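Local coordinates for putative NAD(P)H-flavin oxidoreductase (Streptococcus pyogenes serotype M1, PDB 2HAY) that binds FMN as a member of the nitroreductase family and probably uses NADH or NADPH to reduce flavins, quinones or similar acceptors, at the interface of chains A and B. Sequence-based numbering; all coordinates share one arbitrary frame. Chains: chain A/B, Putative NAD(P)H-flavin oxidoreductase.

Contact 1: the interface of chains A and B. Residues chain A 138-139, 142, 145-146; chain B 139, 142, 145-146.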
# COMPACT_ATOMS: atom_id res chain seq x y z
N ARG A 138 16.44 5.74 6.52
CA ARG A 138 15.95 4.83 5.48
C ARG A 138 14.63 4.15 5.93
O ARG A 138 13.67 4.07 5.15
CB ARG A 138 17.01 3.78 5.08
CG ARG A 138 16.49 2.53 4.33
CD ARG A 138 16.21 2.90 2.92
NE ARG A 138 15.69 1.83 2.05
CZ ARG A 138 16.43 1.14 1.17
NH1 ARG A 138 17.74 1.30 1.12
NH2 ARG A 138 15.85 0.24 0.39
N ALA A 139 14.58 3.69 7.19
CA ALA A 139 13.37 3.06 7.73
C ALA A 139 12.20 4.05 7.92
O ALA A 139 11.06 3.67 7.68
CB ALA A 139 13.66 2.32 9.02
N ASP A 142 11.07 4.53 4.40
CA ASP A 142 10.33 3.34 3.98
C ASP A 142 8.93 3.26 4.63
O ASP A 142 8.01 2.75 4.02
CB ASP A 142 11.15 2.09 4.26
CG ASP A 142 12.18 1.81 3.16
OD1 ASP A 142 12.04 2.37 2.04
OD2 ASP A 142 13.12 1.01 3.43
N ALA A 145 6.79 5.79 2.76
CA ALA A 145 6.60 5.15 1.48
C ALA A 145 5.52 4.04 1.48
O ALA A 145 4.76 3.91 0.52
CB ALA A 145 7.93 4.62 0.93
N LYS A 146 5.46 3.24 2.54
CA LYS A 146 4.44 2.18 2.72
C LYS A 146 3.04 2.78 2.68
O LYS A 146 2.14 2.17 2.12
CB LYS A 146 4.61 1.44 4.06
CG LYS A 146 5.68 0.40 4.13
CD LYS A 146 6.00 0.09 5.61
CE LYS A 146 7.10 -0.91 5.77
NZ LYS A 146 7.37 -1.30 7.18
N ALA B 139 15.68 -3.52 5.10
CA ALA B 139 15.17 -2.87 3.89
C ALA B 139 14.38 -3.87 3.02
O ALA B 139 13.36 -3.54 2.45
CB ALA B 139 16.31 -2.20 3.07
N ASP B 142 11.10 -4.47 4.63
CA ASP B 142 10.25 -3.29 4.47
C ASP B 142 9.74 -3.22 3.03
O ASP B 142 8.60 -2.82 2.79
CB ASP B 142 10.98 -2.02 4.91
CG ASP B 142 10.91 -1.79 6.43
OD1 ASP B 142 9.96 -2.28 7.08
OD2 ASP B 142 11.78 -1.09 6.99
N ALA B 145 6.95 -5.78 2.94
CA ALA B 145 5.91 -5.15 3.76
C ALA B 145 5.16 -4.06 2.97
O ALA B 145 3.92 -3.98 3.05
CB ALA B 145 6.47 -4.62 5.08
N LYS B 146 5.89 -3.29 2.14
CA LYS B 146 5.24 -2.27 1.28
C LYS B 146 4.19 -2.88 0.39
O LYS B 146 3.10 -2.30 0.23
CB LYS B 146 6.23 -1.54 0.39
CG LYS B 146 7.13 -0.55 1.10
CD LYS B 146 8.18 -0.00 0.18
CE LYS B 146 9.14 0.87 0.95
NZ LYS B 146 10.24 1.39 0.09
O HOH W 1 13.96 0.06 5.65
O HOH W 2 13.03 -0.91 1.66
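A:Lys146 and B:Lys146 meet flank to flank in the packed half of this contact, where the long central helices of the two chains, 137-161 in A and 137-162 in B, face each other as expected of a nitroreductase-family dimer. The two side chains cross at about a right angle and touch through their CG methylenes, A:Lys146 CG lying 3.5 Å from B:Lys146 CG, tighter than an ordinary carbon contact. Beyond CG both chains run extended, each carrying its ammonium over the opposite helix to an aspartate. NZ of A:Lys146 gives a hydrogen bond and salt bridge to carboxylate oxygen OD1 of B:Asp142 at 2.8 Å, and B:Lys146 NZ reaches A:Asp142 OD1 at the same 2.8 Å. Neither bond lies flat: the ammonium comes from above the carboxylate, 57° out of plane at A:Asp142. The methyl of each Ala145 packs against the CE methylene of the opposing lysine, so aliphatic contact lines the approach to each salt bridge.

Toward A:Arg138, water takes over. The two OD2 atoms, A:Asp142 and B:Asp142, stay 4.4 Å apart with their carboxylate planes turned 74° to each other, and water 1 bridges them, which may ease the repulsion between like charges. Water 2 links A:Asp142 OD2 to the backbone carbonyl of B:Ala139. A:Arg138, bent at chi2 (76°), projects away from its own helix toward chain B, and A:Asp142 reaches back to it; NE bonds to A:Asp142 OD2 at 3.0 Å on the syn side, tilted from the carboxylate plane. The CB methyl of B:Ala139 sits over one guanidinium face, offset toward the rim, 3.7 Å from A:Arg138 NH2.

Contact 2: the interface of chains A and B. Residues chain A 51-54, 91, 107; chain B 214, 219.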
# COMPACT_ATOMS: atom_id res chain seq x y z
N LEU A 51 -0.67 11.35 8.97
CA LEU A 51 0.45 12.23 8.65
C LEU A 51 0.25 12.81 7.26
O LEU A 51 0.61 13.94 7.00
CB LEU A 51 1.73 11.40 8.66
CG LEU A 51 3.11 11.97 9.00
CD1 LEU A 51 4.20 11.33 8.14
CD2 LEU A 51 3.23 13.48 9.06
N GLU A 52 -0.29 12.00 6.36
CA GLU A 52 -0.42 12.38 4.95
C GLU A 52 0.91 12.92 4.44
O GLU A 52 0.96 13.93 3.76
CB GLU A 52 -1.53 13.43 4.75
CG GLU A 52 -2.93 12.97 5.09
CD GLU A 52 -3.92 14.13 5.05
OE1 GLU A 52 -4.37 14.57 6.14
OE2 GLU A 52 -4.23 14.60 3.94
N GLY A 53 2.01 12.25 4.79
CA GLY A 53 3.31 12.64 4.28
C GLY A 53 3.52 12.11 2.86
O GLY A 53 4.36 11.27 2.63
N TRP A 54 2.77 12.64 1.91
CA TRP A 54 2.78 12.07 0.58
C TRP A 54 2.29 13.08 -0.40
O TRP A 54 1.65 14.07 -0.02
CB TRP A 54 1.89 10.82 0.49
CG TRP A 54 0.42 10.93 0.94
CD1 TRP A 54 -0.39 12.05 0.96
CD2 TRP A 54 -0.42 9.84 1.37
NE1 TRP A 54 -1.65 11.72 1.38
CE2 TRP A 54 -1.70 10.37 1.64
CE3 TRP A 54 -0.20 8.46 1.56
CZ2 TRP A 54 -2.77 9.58 2.11
CZ3 TRP A 54 -1.28 7.65 2.01
CH2 TRP A 54 -2.54 8.22 2.28
N GLU A 91 7.33 11.55 2.28
CA GLU A 91 8.18 12.45 3.04
C GLU A 91 9.36 11.76 3.68
O GLU A 91 9.22 10.65 4.19
CB GLU A 91 7.38 13.16 4.15
CG GLU A 91 6.61 14.36 3.67
CD GLU A 91 5.68 14.98 4.72
OE1 GLU A 91 5.74 14.61 5.92
OE2 GLU A 91 4.88 15.86 4.33
N ARG A 107 -3.42 20.28 12.50
CA ARG A 107 -4.42 19.91 11.48
C ARG A 107 -5.67 19.19 12.01
O ARG A 107 -6.79 19.49 11.59
CB ARG A 107 -3.78 18.99 10.43
CG ARG A 107 -3.20 19.65 9.21
CD ARG A 107 -3.42 18.73 7.99
NE ARG A 107 -2.98 17.35 8.19
CZ ARG A 107 -1.70 16.97 8.21
NH1 ARG A 107 -0.74 17.89 8.07
NH2 ARG A 107 -1.36 15.69 8.37
N LYS B 214 -5.34 17.19 4.53
CA LYS B 214 -4.65 18.40 4.03
C LYS B 214 -5.43 18.95 2.84
O LYS B 214 -6.09 18.17 2.13
CB LYS B 214 -3.24 18.06 3.53
CG LYS B 214 -2.17 17.77 4.58
CD LYS B 214 -0.87 17.27 3.87
CE LYS B 214 0.31 17.15 4.81
NZ LYS B 214 1.52 16.67 4.12
N VAL B 219 -1.36 18.09 -1.65
CA VAL B 219 -1.15 16.66 -1.88
C VAL B 219 -1.04 16.30 -3.38
O VAL B 219 -0.14 15.60 -3.79
CB VAL B 219 -2.25 15.83 -1.15
CG1 VAL B 219 -2.21 14.34 -1.55
CG2 VAL B 219 -2.14 15.99 0.39
O HOH W 3 2.91 15.45 6.24
O HOH W 4 1.68 16.29 1.28
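B:Lys214 reaches across into chain A and ends at the backbone carbonyl of A:Glu52, its NZ giving a 2.8 Å hydrogen bond to A:Glu52 O. The ammonium sits above the carbonyl plane, 41° out of it, and so uses neither lone-pair direction. In this nitroreductase-family dimer a loop lysine lies extended alongside A:Glu52, in the loop before strand 54-59. B:Lys214 CG is anti to its carbonyl carbon (chi1 -74°), and the chain stays extended beyond it, which carries NZ to the carbonyl. A:Glu52 slides past in the opposite direction, so the two residues are joined at both ends: its carboxylate oxygen OE2 accepts the backbone N-H of B:Lys214 at 2.9 Å, on the syn side and close to straight (161° at H).

Around the ammonium, A:Glu91 comes tip to tip, its OE2 3.5 Å from B:Lys214 NZ, a longer salt bridge. Water 3 ties this ammonium to A:Glu91 OE2 and the carbonyl of A:Leu51, while water 4 passes from NZ to the carbonyl of A:Trp54. The lysine charge would thus be balanced by one backbone oxygen directly, the carboxylate of A:Glu91 at longer range, and two waters that pass it on to further carbonyls.

Along the aliphatic stem, A:Arg107 lays its guanidinium against the methylenes, with B:Lys214 CG over one face, offset toward the rim. Further out, A:Arg107 NE makes a long salt bridge to A:Glu52 OE1 at 3.7 Å, which may steady the carboxylate that receives the backbone N-H. Beyond A:Glu52, A:Trp54 has A:Glu52 CA over one face of its indole, and its pyrrole carbon CD1 meets the methyl CG1 of B:Val219 at 3.9 Å.

Contact 1 and contact 2 lie about 17 Å apart, measured between the centres of their C-alpha atoms, and share no residue. Contact 1 joins equivalent helices around the two-fold relation, so Asp142, Ala145 and Lys146 of both chains meet there. Contact 2 pairs unlike segments, with the C-terminal part of chain B reaching the region around strands 54-59 and 84-91 and helix 99-107 of chain A; its twin exchanges the chains. Together they suggest a central helix pairing flanked by a C-terminal segment that reaches onto the partner, consistent with the intertwined dimers of this family.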